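Local coordinates for sigma-C capsid protein (Avian reovirus, PDB 2VRS), which forms the trimeric fibre of the virion that attaches it to host cells, and induces apoptosis in them, at residues P49-A54 with V58-D63. Numbering follows the deposited sequence.
Sequences PPLSVA and VSLDMD
Ser-59 O is approached by two groups of the neighbouring strand: Ser-52 N donates a hydrogen bond of 3.0 Å to it, and Leu-51 CA makes a CH...O contact at 3.4 Å. The two strands, 51-54 and 57-60, form a beta hairpin in the triple beta-spiral of the fibre shaft. Ser-59 N returns a bond to Ser-52 O at 2.8 Å, making Ser-52 and Ser-59 an antiparallel hydrogen-bonded pair, and Asp-61 N continues the ladder onto Pro-50 O. Proline suits that end: following a cis peptide bond, it has no N-H to offer but still supplies its carbonyl.

The two faces differ in character. Leu-51, Val-53, Val-58 and Leu-60 share the apolar one. Leu-60 CG stands anti to its backbone N (chi1 172°), and CD1 reaches both Pro-50 CG, alongside at 3.7 Å, and Leu-51 CD2. The branched valines, compact and at home in a strand, meet through Val-58 CG2, which touches both methyls of Val-53. Phe-47 of the same chain touches both valines; a strand of a neighbouring subunit pairs in parallel with Val-58, extending the sheet over that interface.

On the other face, the small Ser-52 turns its hydroxyl to the carboxylate of Asp-61. Ser-52 OG donates to Asp-61 OD2 over 2.8 Å, arriving on the syn side but 31° out of the carboxylate plane.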
loop_
_atom_site.group_PDB
_atom_site.type_symbol
_atom_site.label_atom_id
_atom_site.label_comp_id
_atom_site.label_asym_id
_atom_site.label_seq_id
_atom_site.Cartn_x
_atom_site.Cartn_y
_atom_site.Cartn_z
ATOM N N PRO C 49 10.200 -4.720 -14.945
ATOM C CA PRO C 49 8.851 -4.449 -14.378
ATOM C C PRO C 49 8.969 -4.372 -12.853
ATOM O O PRO C 49 9.715 -5.154 -12.267
ATOM C CB PRO C 49 8.035 -5.662 -14.816
ATOM C CG PRO C 49 8.751 -6.155 -16.072
ATOM C CD PRO C 49 10.213 -5.922 -15.807
ATOM N N PRO C 50 8.223 -3.455 -12.208
ATOM C CA PRO C 50 7.179 -2.681 -12.875
ATOM C C PRO C 50 7.612 -1.392 -13.567
ATOM O O PRO C 50 6.751 -0.561 -13.890
ATOM C CB PRO C 50 6.223 -2.323 -11.719
ATOM C CG PRO C 50 7.191 -2.166 -10.537
ATOM C CD PRO C 50 8.323 -3.142 -10.768
ATOM N N LEU C 51 8.917 -1.198 -13.788
ATOM C CA LEU C 51 9.357 -0.066 -14.627
ATOM C C LEU C 51 9.276 -0.455 -16.107
ATOM O O LEU C 51 9.435 -1.622 -16.464
ATOM C CB LEU C 51 10.792 0.339 -14.287
ATOM C CG LEU C 51 11.139 0.649 -12.834
ATOM C CD1 LEU C 51 12.637 0.817 -12.670
ATOM C CD2 LEU C 51 10.432 1.867 -12.369
ATOM N N SER C 52 8.982 0.513 -16.965
ATOM C CA SER C 52 8.910 0.198 -18.399
ATOM C C SER C 52 9.215 1.421 -19.236
ATOM O O SER C 52 9.074 2.540 -18.758
ATOM C CB SER C 52 7.552 -0.393 -18.783
ATOM O OG SER C 52 6.512 0.578 -18.700
ATOM N N VAL C 53 9.645 1.192 -20.481
ATOM C CA VAL C 53 9.983 2.291 -21.401
ATOM C C VAL C 53 9.156 2.169 -22.683
ATOM O O VAL C 53 8.959 1.081 -23.205
ATOM C CB VAL C 53 11.478 2.285 -21.788
ATOM C CG1 VAL C 53 11.902 3.679 -22.293
ATOM C CG2 VAL C 53 12.317 1.867 -20.620
ATOM N N ALA C 54 8.649 3.298 -23.167
ATOM C CA ALA C 54 7.912 3.346 -24.426
ATOM C C ALA C 54 8.349 4.631 -25.099
ATOM O O ALA C 54 8.103 5.738 -24.573
ATOM C CB ALA C 54 6.407 3.358 -24.173
ATOM N N VAL C 58 10.324 6.618 -19.583
ATOM C CA VAL C 58 10.326 5.586 -18.552
ATOM C C VAL C 58 9.175 5.905 -17.587
ATOM O O VAL C 58 8.989 7.074 -17.161
ATOM C CB VAL C 58 11.667 5.492 -17.802
ATOM C CG1 VAL C 58 11.694 4.275 -16.835
ATOM C CG2 VAL C 58 12.832 5.369 -18.821
ATOM N N SER C 59 8.399 4.860 -17.320
ATOM C CA SER C 59 7.192 4.946 -16.487
ATOM C C SER C 59 7.232 3.913 -15.382
ATOM O O SER C 59 7.963 2.915 -15.463
ATOM C CB SER C 59 5.944 4.735 -17.357
ATOM O OG SER C 59 5.731 5.870 -18.165
ATOM N N LEU C 60 6.473 4.177 -14.311
ATOM C CA LEU C 60 6.140 3.122 -13.354
ATOM C C LEU C 60 4.725 2.657 -13.683
ATOM O O LEU C 60 3.795 3.467 -13.644
ATOM C CB LEU C 60 6.198 3.665 -11.904
ATOM C CG LEU C 60 5.678 2.703 -10.830
ATOM C CD1 LEU C 60 6.685 1.507 -10.669
ATOM C CD2 LEU C 60 5.568 3.465 -9.525
ATOM N N ASP C 61 4.574 1.370 -14.029
ATOM C CA ASP C 61 3.268 0.778 -14.299
ATOM C C ASP C 61 2.632 0.518 -12.931
ATOM O O ASP C 61 3.265 -0.115 -12.066
ATOM C CB ASP C 61 3.387 -0.504 -15.101
ATOM C CG ASP C 61 3.906 -0.237 -16.521
ATOM O OD1 ASP C 61 3.342 0.647 -17.175
ATOM O OD2 ASP C 61 4.848 -0.918 -16.936
ATOM N N MET C 62 1.420 1.042 -12.748
ATOM C CA MET C 62 0.729 1.006 -11.447
ATOM C C MET C 62 -0.640 0.321 -11.574
ATOM O O MET C 62 -1.449 0.640 -12.482
ATOM C CB MET C 62 0.518 2.444 -10.944
ATOM C CG MET C 62 1.829 3.221 -10.697
ATOM S SD MET C 62 1.533 4.974 -10.340
ATOM C CE MET C 62 1.250 5.644 -11.999
ATOM N N ASP C 63 -0.889 -0.619 -10.648
ATOM C CA ASP C 63 -2.204 -1.246 -10.541
ATOM C C ASP C 63 -3.093 -0.231 -9.856
ATOM O O ASP C 63 -2.812 0.082 -8.703
ATOM C CB ASP C 63 -2.062 -2.483 -9.658
ATOM C CG ASP C 63 -3.408 -3.013 -9.135
ATOM O OD1 ASP C 63 -4.458 -2.638 -9.680
ATOM O OD2 ASP C 63 -3.359 -3.812 -8.173
#